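Local coordinates for protein tyrosine--tRNA ligase (Pyrococcus horikoshii, PDB 2CYC) that probably catalyses the ATP-dependent attachment of tyrosine to tRNA(Tyr), first forming tyrosyl-AMP and then passing the tyrosyl group to the acceptor end, at residues A32-Y37 against G180-H185; V21-H26 against K217-H222; P233-E238 against V284-V289. All blocks are in the same frame, centred on the assembly; numbering follows the deposited sequence.

Overall arrangement
From the N terminus, helix 21-30 supplies the first half of contact 2, and the loop before strand 36-40, with its first residues, the first half of contact 1. Contact 1 closes when the chain returns at 180-185 and pairs in parallel at 36-37. Contact 2 closes later, at 217-222, so its longer loop encloses that of contact 1. Their centres lie about 10 Å apart, and strands 183-187 and 214-223 are neighbours in one sheet. Contact 3 opens after both have closed and joins the loop before helix 240-250 to the start of helix 288-297. It lies on the opposite side of the chain's centre from contact 1, centre to centre about 36 Å away.

Contact 1: residues A32-Y37 against G180-H185; sequences APLQHY and GVTIAH. With TYR (tyrosine), chain C.
Thr182 grips two backbone groups of 32-37 with one hydroxyl. Its OG1 stands between the backbone N and the carbonyl carbon (chi1 50°), which brings it within 2.7 Å of Pro33 O as donor and 3.0 Å of Gln35 N as acceptor. Gln35 O in turn takes two amides: Thr182 N at 2.9 Å in the carbonyl plane and Ile183 N at 3.0 Å above it. Beyond this double grip the chains run as parallel strands, Tyr37 N bonding weakly to Ile183 O and His185 N bonding to Tyr37 O.

His36 and Ile183 share one face of the sheet, their CB atoms in contact. His185 has CG anti to its backbone N (chi1 172°), and its ring meets that of His36 rim to rim, the planes at 41°. His36 NE2 and His185 ND1 are hydrogen-bonded at 3.1 Å, each at the other ring's edge. The far nitrogens are engaged too, His36 ND1 with Arg69 N and His185 NE2 with His223 ND1.

Tyr37 points to the other face, where CD2 packs 3.7 Å from Val181 CG1, the two side chains crossing at about a right angle. Tyr37 OH lies 2.8 Å from OH of the bound tyrosine, which comes in at the ring's edge. An alanine in place of Tyr37 would probably cost the substrate phenol a polar neighbour and open a gap beside Val181 CG1.

The paired strands belong to the parallel core of the class-I, Rossmann-like catalytic domain. Helix 164-178, carrying the tyrosine-binding Gln172 and Asp175, covers Tyr37, and helix 21-30 packs on Thr182 and Ile183; strand 214-223 bonds to Thr182 and Ala184.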
loop_
_atom_site.group_PDB
_atom_site.type_symbol
_atom_site.label_atom_id
_atom_site.label_comp_id
_atom_site.label_asym_id
_atom_site.label_seq_id
_atom_site.Cartn_x
_atom_site.Cartn_y
_atom_site.Cartn_z
ATOM N N ALA A 32 24.535 17.310 11.187
ATOM C CA ALA A 32 23.255 16.617 11.149
ATOM C C ALA A 32 23.406 15.218 11.753
ATOM O O ALA A 32 24.507 14.674 11.817
ATOM C CB ALA A 32 22.766 16.516 9.710
ATOM N N PRO A 33 22.304 14.631 12.238
ATOM C CA PRO A 33 22.399 13.284 12.815
ATOM C C PRO A 33 22.881 12.311 11.744
ATOM O O PRO A 33 22.523 12.445 10.576
ATOM C CB PRO A 33 20.960 12.989 13.262
ATOM C CG PRO A 33 20.126 13.879 12.369
ATOM C CD PRO A 33 20.935 15.156 12.345
ATOM N N LEU A 34 23.701 11.347 12.142
ATOM C CA LEU A 34 24.239 10.365 11.211
ATOM C C LEU A 34 23.736 8.971 11.573
ATOM O O LEU A 34 24.353 8.254 12.364
ATOM C CB LEU A 34 25.778 10.395 11.232
ATOM C CG LEU A 34 26.394 11.744 10.838
ATOM C CD1 LEU A 34 27.901 11.735 11.049
ATOM C CD2 LEU A 34 26.056 12.036 9.395
ATOM N N GLN A 35 22.595 8.605 11.003
ATOM C CA GLN A 35 22.020 7.304 11.261
ATOM C C GLN A 35 22.035 6.516 9.968
ATOM O O GLN A 35 21.420 6.905 8.975
ATOM C CB GLN A 35 20.581 7.435 11.768
ATOM C CG GLN A 35 19.847 6.108 11.889
ATOM C CD GLN A 35 20.372 5.249 13.021
ATOM O OE1 GLN A 35 20.981 4.186 12.808
ATOM N NE2 GLN A 35 20.143 5.706 14.237
ATOM N N HIS A 36 22.757 5.408 9.988
ATOM C CA HIS A 36 22.843 4.547 8.833
ATOM C C HIS A 36 21.925 3.354 9.034
ATOM O O HIS A 36 21.398 3.123 10.126
ATOM C CB HIS A 36 24.295 4.052 8.648
ATOM C CG HIS A 36 24.404 2.661 8.091
ATOM N ND1 HIS A 36 24.022 1.543 8.802
ATOM C CD2 HIS A 36 24.864 2.208 6.898
ATOM C CE1 HIS A 36 24.247 0.461 8.074
ATOM N NE2 HIS A 36 24.758 0.836 6.915
ATOM N N TYR A 37 21.739 2.621 7.946
ATOM C CA TYR A 37 21.000 1.386 7.940
ATOM C C TYR A 37 21.191 0.732 6.584
ATOM O O TYR A 37 21.537 1.387 5.595
ATOM C CB TYR A 37 19.503 1.616 8.216
ATOM C CG TYR A 37 18.570 1.447 7.024
ATOM C CD1 TYR A 37 17.491 0.552 7.076
ATOM C CD2 TYR A 37 18.714 2.238 5.876
ATOM C CE1 TYR A 37 16.572 0.462 6.019
ATOM C CE2 TYR A 37 17.806 2.154 4.811
ATOM C CZ TYR A 37 16.737 1.274 4.894
ATOM O OH TYR A 37 15.808 1.258 3.884
ATOM N N GLY A 180 14.673 7.727 10.706
ATOM C CA GLY A 180 15.518 8.912 10.641
ATOM C C GLY A 180 16.851 8.654 9.954
ATOM O O GLY A 180 17.864 9.266 10.293
ATOM N N VAL A 181 16.859 7.757 8.972
ATOM C CA VAL A 181 18.093 7.414 8.268
ATOM C C VAL A 181 18.652 8.527 7.366
ATOM O O VAL A 181 17.967 9.008 6.464
ATOM C CB VAL A 181 17.887 6.118 7.434
ATOM C CG1 VAL A 181 19.130 5.799 6.632
ATOM C CG2 VAL A 181 17.554 4.957 8.368
ATOM N N THR A 182 19.895 8.944 7.624
ATOM C CA THR A 182 20.540 9.987 6.817
ATOM C C THR A 182 21.627 9.369 5.935
ATOM O O THR A 182 22.113 10.001 4.998
ATOM C CB THR A 182 21.168 11.110 7.703
ATOM O OG1 THR A 182 21.983 10.522 8.724
ATOM C CG2 THR A 182 20.077 11.968 8.346
ATOM N N ILE A 183 22.022 8.141 6.261
ATOM C CA ILE A 183 23.011 7.410 5.465
ATOM C C ILE A 183 22.314 6.119 5.020
ATOM O O ILE A 183 22.348 5.105 5.728
ATOM C CB ILE A 183 24.286 7.043 6.291
ATOM C CG1 ILE A 183 24.962 8.311 6.829
ATOM C CG2 ILE A 183 25.266 6.242 5.420
ATOM C CD1 ILE A 183 25.416 9.305 5.762
ATOM N N ALA A 184 21.665 6.168 3.859
ATOM C CA ALA A 184 20.939 5.007 3.333
ATOM C C ALA A 184 21.914 4.151 2.537
ATOM O O ALA A 184 22.328 4.514 1.433
ATOM C CB ALA A 184 19.769 5.468 2.455
ATOM N N HIS A 185 22.266 3.008 3.117
ATOM C CA HIS A 185 23.240 2.087 2.543
ATOM C C HIS A 185 22.611 0.820 1.942
ATOM O O HIS A 185 21.731 0.192 2.542
ATOM C CB HIS A 185 24.255 1.733 3.643
ATOM C CG HIS A 185 25.217 0.648 3.276
ATOM N ND1 HIS A 185 25.680 -0.271 4.193
ATOM C CD2 HIS A 185 25.782 0.316 2.092
ATOM C CE1 HIS A 185 26.483 -1.129 3.589
ATOM N NE2 HIS A 185 26.560 -0.796 2.312
HETATM N N TYR C . 15.048 -4.676 -0.995
HETATM C CA TYR C . 16.231 -5.155 -0.218
HETATM C C TYR C . 16.824 -6.406 -0.864
HETATM O O TYR C . 16.188 -6.949 -1.793
HETATM C CB TYR C . 15.823 -5.458 1.232
HETATM C CG TYR C . 15.363 -4.235 2.001
HETATM C CD1 TYR C . 16.220 -3.155 2.212
HETATM C CD2 TYR C . 14.068 -4.157 2.521
HETATM C CE1 TYR C . 15.795 -2.018 2.921
HETATM C CE2 TYR C . 13.639 -3.038 3.234
HETATM C CZ TYR C . 14.500 -1.971 3.427
HETATM O OH TYR C . 14.061 -0.859 4.124
HETATM O OXT TYR C . 17.913 -6.830 -0.431
#

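Contact 2: residues V21-H26 against K217-H222; sequences VENLRH and KPVAVH
Leu24 and Val219 mark the closest backbone approach, their CA atoms 6.0 Å apart, where a regular turn of helix, with Arg25 N bonded to Val21 O and His26 N to Glu22 O, rests on strand 214-223 at Val219, where extended structure resumes after a break.

Val219 carries the apolar part of the contact with both of its methyls. CG1 is anti to the backbone N (chi1 170°) and lies 4.1 Å from Leu24 CB. CG2, anti to the carbonyl carbon, goes deeper and reaches the helix backbone at Leu24 CA, 3.6 Å away. The valine's closest contacts are thus with the leucine's CA and CB, while Leu24 CD1 lies only slightly farther from Val219 CG1, at 4.3 Å. With CG anti to its backbone N (chi1 -171°), Asn23 brings its amide down toward the strand. The branch modelled as OD1 lies 3.6 Å from Val219 CG2 and 2.8 Å from Lys217 O; the Asn23 and Val219 side chains slide past one another in opposite directions. Lys217 contributes its CB beside that amide, while its chain, extended beyond CG, takes the ammonium group off from the helix.

The buried area, 189 Å² over both sides, comes mainly from Asn23, Leu24 and Val219, so this is a narrow seam of helix 21-30 on the sheet of the class-I, Rossmann-like catalytic domain. It is not part of the substrate pocket: the side chain of Pro218 is about 12 Å from the bound tyrosine.

Around the seam, helix 3-11 packs on Leu24 through Val10 and Leu11, and Val10 also touches Val221. Strand 15-19, antiparallel to 214-223, sets Val18 against Val219. On the other side of the same strand, backbone bonds join Val219 to Thr182 and Ala184 of the parallel neighbour 183-187.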
loop_
_atom_site.group_PDB
_atom_site.type_symbol
_atom_site.label_atom_id
_atom_site.label_comp_id
_atom_site.label_asym_id
_atom_site.label_seq_id
_atom_site.Cartn_x
_atom_site.Cartn_y
_atom_site.Cartn_z
ATOM N N VAL A 21 28.008 13.331 -2.934
ATOM C CA VAL A 21 29.139 13.710 -2.097
ATOM C C VAL A 21 28.916 15.098 -1.507
ATOM O O VAL A 21 29.261 15.361 -0.351
ATOM C CB VAL A 21 30.456 13.690 -2.896
ATOM C CG1 VAL A 21 31.600 14.208 -2.030
ATOM C CG2 VAL A 21 30.753 12.263 -3.342
ATOM N N GLU A 22 28.320 15.981 -2.298
ATOM C CA GLU A 22 28.042 17.327 -1.831
ATOM C C GLU A 22 27.078 17.319 -0.636
ATOM O O GLU A 22 27.294 18.031 0.342
ATOM C CB GLU A 22 27.447 18.166 -2.961
ATOM C CG GLU A 22 26.897 19.502 -2.489
ATOM C CD GLU A 22 26.253 20.311 -3.608
ATOM O OE1 GLU A 22 25.599 21.326 -3.297
ATOM O OE2 GLU A 22 26.399 19.935 -4.794
ATOM N N ASN A 23 26.016 16.518 -0.709
ATOM C CA ASN A 23 25.063 16.484 0.397
ATOM C C ASN A 23 25.697 15.819 1.621
ATOM O O ASN A 23 25.439 16.211 2.762
ATOM C CB ASN A 23 23.779 15.744 0.001
ATOM C CG ASN A 23 22.688 15.876 1.060
ATOM O OD1 ASN A 23 21.940 14.932 1.327
ATOM N ND2 ASN A 23 22.591 17.057 1.663
ATOM N N LEU A 24 26.542 14.821 1.376
ATOM C CA LEU A 24 27.229 14.118 2.454
ATOM C C LEU A 24 28.095 15.099 3.233
ATOM O O LEU A 24 28.079 15.126 4.466
ATOM C CB LEU A 24 28.107 12.998 1.878
ATOM C CG LEU A 24 29.049 12.278 2.854
ATOM C CD1 LEU A 24 28.243 11.441 3.855
ATOM C CD2 LEU A 24 30.008 11.394 2.060
ATOM N N ARG A 25 28.868 15.896 2.500
ATOM C CA ARG A 25 29.748 16.883 3.108
ATOM C C ARG A 25 28.909 17.888 3.890
ATOM O O ARG A 25 29.260 18.285 4.997
ATOM C CB ARG A 25 30.564 17.588 2.021
ATOM C CG ARG A 25 31.425 18.747 2.520
ATOM C CD ARG A 25 32.287 19.261 1.384
ATOM N NE ARG A 25 32.917 20.540 1.679
ATOM C CZ ARG A 25 33.685 21.192 0.813
ATOM N NH1 ARG A 25 34.222 22.352 1.147
ATOM N NH2 ARG A 25 33.911 20.677 -0.392
ATOM N N HIS A 26 27.794 18.293 3.297
ATOM C CA HIS A 26 26.877 19.219 3.933
ATOM C C HIS A 26 26.424 18.630 5.274
ATOM O O HIS A 26 26.459 19.309 6.303
ATOM C CB HIS A 26 25.673 19.447 3.014
ATOM C CG HIS A 26 24.605 20.311 3.608
ATOM N ND1 HIS A 26 24.839 21.603 4.029
ATOM C CD2 HIS A 26 23.291 20.073 3.834
ATOM C CE1 HIS A 26 23.715 22.124 4.487
ATOM N NE2 HIS A 26 22.759 21.216 4.379
ATOM N N LYS A 217 17.782 15.670 2.981
ATOM C CA LYS A 217 17.674 14.579 2.033
ATOM C C LYS A 217 18.694 13.556 2.511
ATOM O O LYS A 217 19.836 13.900 2.806
ATOM C CB LYS A 217 18.040 15.035 0.618
ATOM C CG LYS A 217 17.020 15.980 0.002
ATOM C CD LYS A 217 17.413 16.413 -1.398
ATOM C CE LYS A 217 16.390 17.408 -1.947
ATOM N NZ LYS A 217 16.663 17.830 -3.350
ATOM N N PRO A 218 18.290 12.291 2.627
ATOM C CA PRO A 218 19.284 11.321 3.080
ATOM C C PRO A 218 20.324 11.126 1.983
ATOM O O PRO A 218 20.047 11.369 0.806
ATOM C CB PRO A 218 18.457 10.056 3.302
ATOM C CG PRO A 218 17.366 10.192 2.257
ATOM C CD PRO A 218 16.983 11.651 2.399
ATOM N N VAL A 219 21.513 10.696 2.384
ATOM C CA VAL A 219 22.603 10.415 1.465
ATOM C C VAL A 219 22.535 8.916 1.158
ATOM O O VAL A 219 22.442 8.097 2.072
ATOM C CB VAL A 219 23.972 10.728 2.118
ATOM C CG1 VAL A 219 25.102 10.208 1.249
ATOM C CG2 VAL A 219 24.117 12.231 2.325
ATOM N N ALA A 220 22.570 8.565 -0.121
ATOM C CA ALA A 220 22.535 7.165 -0.532
ATOM C C ALA A 220 23.961 6.697 -0.806
ATOM O O ALA A 220 24.716 7.375 -1.506
ATOM C CB ALA A 220 21.683 7.008 -1.796
ATOM N N VAL A 221 24.340 5.553 -0.238
ATOM C CA VAL A 221 25.681 5.006 -0.453
ATOM C C VAL A 221 25.499 3.572 -0.922
ATOM O O VAL A 221 24.979 2.719 -0.191
ATOM C CB VAL A 221 26.550 5.066 0.849
ATOM C CG1 VAL A 221 27.992 4.614 0.551
ATOM C CG2 VAL A 221 26.576 6.505 1.383
ATOM N N HIS A 222 25.932 3.314 -2.154
ATOM C CA HIS A 222 25.765 2.005 -2.777
ATOM C C HIS A 222 27.070 1.270 -2.971
ATOM O O HIS A 222 28.053 1.832 -3.469
ATOM C CB HIS A 222 25.052 2.185 -4.122
ATOM C CG HIS A 222 23.762 2.935 -4.008
ATOM N ND1 HIS A 222 23.428 3.981 -4.844
ATOM C CD2 HIS A 222 22.759 2.846 -3.099
ATOM C CE1 HIS A 222 22.281 4.509 -4.448
ATOM N NE2 HIS A 222 21.856 3.838 -3.391
#

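Contact 3: residues P233-E238 against V284-V289; sequences PKWPIE and VRYNPV
Trp235 meets Tyr286 edge-on: Tyr286 CB lies in the plane of the indole at its rim, 3.8 Å from Trp235 CZ3. One face of the indole carries Pro236 CB, 4.1 Å above the plane and offset toward the rim, and the ring also meets that of Phe278 edge-to-face. The Tyr286 ring is approached obliquely by both Trp235 CZ3 and Ile237 CD1. The motifs here are a cis-proline loop, with the cis peptide preceding Pro236, and a helix N-terminus, Asn287 occupying the N-cap position before helix 288-297.

Chi1 of Trp235 (-169°) sets only its CG, anti to the backbone N. Farther out, CZ3 carries the apolar packing on Tyr286 CB, and CH2 makes a carbon-to-carbonyl contact, 3.7 Å from Tyr286 O. In Ile237 the extended chi2 of 179° carries CD1 out to 3.7 Å from Tyr286 CD2. Tyr286, the buried member of the group, is thus touched by Trp235 and Ile237, two side chains of the loop.

This is a surface contact, with 222 Å² buried over both sides. It brings the loop leading into helix 240-250, which ends just before the KMSKS motif, against the approach to helix 288-297. Met250 of the former helix packs on Tyr286, whose side chain is about 10 Å from that of Lys254, the predicted ATP-binding lysine. Ile246 and Glu242 of the same helix touch Ile237.

Within the loop, Lys234 NZ and Glu238 OE1 form a salt bridge of 2.6 Å, and Glu242 is a second acidic partner of that lysine. Arg285 stretches out from CG to NE and makes a cation-pi contact with Phe243. Its NE, buried by the loop and without a partner in the model, stands 4.1 Å from Ile237 O.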
loop_
_atom_site.group_PDB
_atom_site.type_symbol
_atom_site.label_atom_id
_atom_site.label_comp_id
_atom_site.label_asym_id
_atom_site.label_seq_id
_atom_site.Cartn_x
_atom_site.Cartn_y
_atom_site.Cartn_z
ATOM N N PRO A 233 26.109 -16.489 -19.640
ATOM C CA PRO A 233 25.171 -17.222 -20.498
ATOM C C PRO A 233 25.606 -17.130 -21.957
ATOM O O PRO A 233 25.191 -17.927 -22.798
ATOM C CB PRO A 233 23.851 -16.496 -20.253
ATOM C CG PRO A 233 24.309 -15.072 -20.098
ATOM C CD PRO A 233 25.513 -15.221 -19.177
ATOM N N LYS A 234 26.453 -16.146 -22.240
ATOM C CA LYS A 234 26.955 -15.911 -23.584
ATOM C C LYS A 234 28.412 -15.452 -23.541
ATOM O O LYS A 234 28.826 -14.751 -22.612
ATOM C CB LYS A 234 26.095 -14.844 -24.262
ATOM C CG LYS A 234 26.731 -14.210 -25.477
ATOM C CD LYS A 234 25.874 -13.078 -26.005
ATOM C CE LYS A 234 26.551 -12.395 -27.175
ATOM N NZ LYS A 234 25.670 -11.371 -27.788
ATOM N N TRP A 235 29.190 -15.845 -24.546
ATOM C CA TRP A 235 30.591 -15.453 -24.604
ATOM C C TRP A 235 31.130 -15.579 -26.025
ATOM O O TRP A 235 30.845 -16.553 -26.718
ATOM C CB TRP A 235 31.411 -16.318 -23.643
ATOM C CG TRP A 235 32.806 -15.818 -23.431
ATOM C CD1 TRP A 235 33.918 -16.144 -24.159
ATOM C CD2 TRP A 235 33.237 -14.871 -22.445
ATOM N NE1 TRP A 235 35.014 -15.459 -23.684
ATOM C CE2 TRP A 235 34.623 -14.671 -22.632
ATOM C CE3 TRP A 235 32.584 -14.172 -21.422
ATOM C CZ2 TRP A 235 35.370 -13.799 -21.831
ATOM C CZ3 TRP A 235 33.326 -13.304 -20.625
ATOM C CH2 TRP A 235 34.706 -13.126 -20.836
ATOM N N PRO A 236 31.912 -14.586 -26.483
ATOM C CA PRO A 236 32.308 -13.377 -25.754
ATOM C C PRO A 236 31.170 -12.377 -25.609
ATOM O O PRO A 236 30.187 -12.431 -26.346
ATOM C CB PRO A 236 33.432 -12.822 -26.613
ATOM C CG PRO A 236 32.949 -13.148 -27.994
ATOM C CD PRO A 236 32.500 -14.586 -27.834
ATOM N N ILE A 237 31.312 -11.467 -24.651
ATOM C CA ILE A 237 30.310 -10.435 -24.422
ATOM C C ILE A 237 30.662 -9.286 -25.359
ATOM O O ILE A 237 31.765 -8.745 -25.301
ATOM C CB ILE A 237 30.332 -9.951 -22.952
ATOM C CG1 ILE A 237 30.024 -11.130 -22.022
ATOM C CG2 ILE A 237 29.320 -8.832 -22.752
ATOM C CD1 ILE A 237 30.045 -10.791 -20.546
ATOM N N GLU A 238 29.722 -8.922 -26.224
ATOM C CA GLU A 238 29.937 -7.866 -27.211
ATOM C C GLU A 238 29.790 -6.419 -26.727
ATOM O O GLU A 238 30.749 -5.830 -26.226
ATOM C CB GLU A 238 29.027 -8.124 -28.418
ATOM C CG GLU A 238 29.466 -9.333 -29.254
ATOM C CD GLU A 238 28.337 -9.951 -30.065
ATOM O OE1 GLU A 238 27.496 -10.658 -29.471
ATOM O OE2 GLU A 238 28.288 -9.730 -31.294
ATOM N N VAL A 284 40.247 -9.498 -18.481
ATOM C CA VAL A 284 40.104 -8.553 -17.377
ATOM C C VAL A 284 38.823 -7.730 -17.432
ATOM O O VAL A 284 38.551 -6.966 -16.513
ATOM C CB VAL A 284 41.297 -7.568 -17.296
ATOM C CG1 VAL A 284 42.590 -8.329 -17.032
ATOM C CG2 VAL A 284 41.392 -6.751 -18.583
ATOM N N ARG A 285 38.043 -7.880 -18.500
ATOM C CA ARG A 285 36.781 -7.146 -18.645
ATOM C C ARG A 285 35.669 -7.817 -17.824
ATOM O O ARG A 285 34.976 -7.165 -17.043
ATOM C CB ARG A 285 36.375 -7.095 -20.119
ATOM C CG ARG A 285 34.974 -6.559 -20.381
ATOM C CD ARG A 285 34.531 -6.924 -21.798
ATOM N NE ARG A 285 33.156 -6.531 -22.104
ATOM C CZ ARG A 285 32.746 -5.273 -22.229
ATOM N NH1 ARG A 285 31.475 -5.018 -22.512
ATOM N NH2 ARG A 285 33.604 -4.270 -22.074
ATOM N N TYR A 286 35.491 -9.120 -18.022
ATOM C CA TYR A 286 34.490 -9.871 -17.275
ATOM C C TYR A 286 35.229 -11.060 -16.675
ATOM O O TYR A 286 35.558 -12.027 -17.367
ATOM C CB TYR A 286 33.345 -10.341 -18.181
ATOM C CG TYR A 286 32.249 -10.998 -17.386
ATOM C CD1 TYR A 286 32.401 -12.296 -16.906
ATOM C CD2 TYR A 286 31.100 -10.294 -17.025
ATOM C CE1 TYR A 286 31.450 -12.877 -16.081
ATOM C CE2 TYR A 286 30.134 -10.869 -16.196
ATOM C CZ TYR A 286 30.320 -12.160 -15.728
ATOM O OH TYR A 286 29.395 -12.739 -14.893
ATOM N N ASN A 287 35.480 -10.982 -15.376
ATOM C CA ASN A 287 36.193 -12.029 -14.670
ATOM C C ASN A 287 35.762 -12.021 -13.204
ATOM O O ASN A 287 36.215 -11.186 -12.417
ATOM C CB ASN A 287 37.694 -11.738 -14.805
ATOM C CG ASN A 287 38.571 -12.863 -14.296
ATOM O OD1 ASN A 287 39.642 -13.126 -14.858
ATOM N ND2 ASN A 287 38.142 -13.520 -13.226
ATOM N N PRO A 288 34.873 -12.949 -12.823
ATOM C CA PRO A 288 34.394 -13.023 -11.440
ATOM C C PRO A 288 35.521 -13.114 -10.416
ATOM O O PRO A 288 35.453 -12.507 -9.343
ATOM C CB PRO A 288 33.511 -14.266 -11.451
ATOM C CG PRO A 288 32.967 -14.258 -12.863
ATOM C CD PRO A 288 34.190 -13.941 -13.674
ATOM N N VAL A 289 36.567 -13.861 -10.750
ATOM C CA VAL A 289 37.670 -14.006 -9.826
ATOM C C VAL A 289 38.404 -12.689 -9.593
ATOM O O VAL A 289 38.693 -12.343 -8.444
ATOM C CB VAL A 289 38.676 -15.078 -10.295
ATOM C CG1 VAL A 289 39.845 -15.137 -9.317
ATOM C CG2 VAL A 289 37.987 -16.443 -10.376
#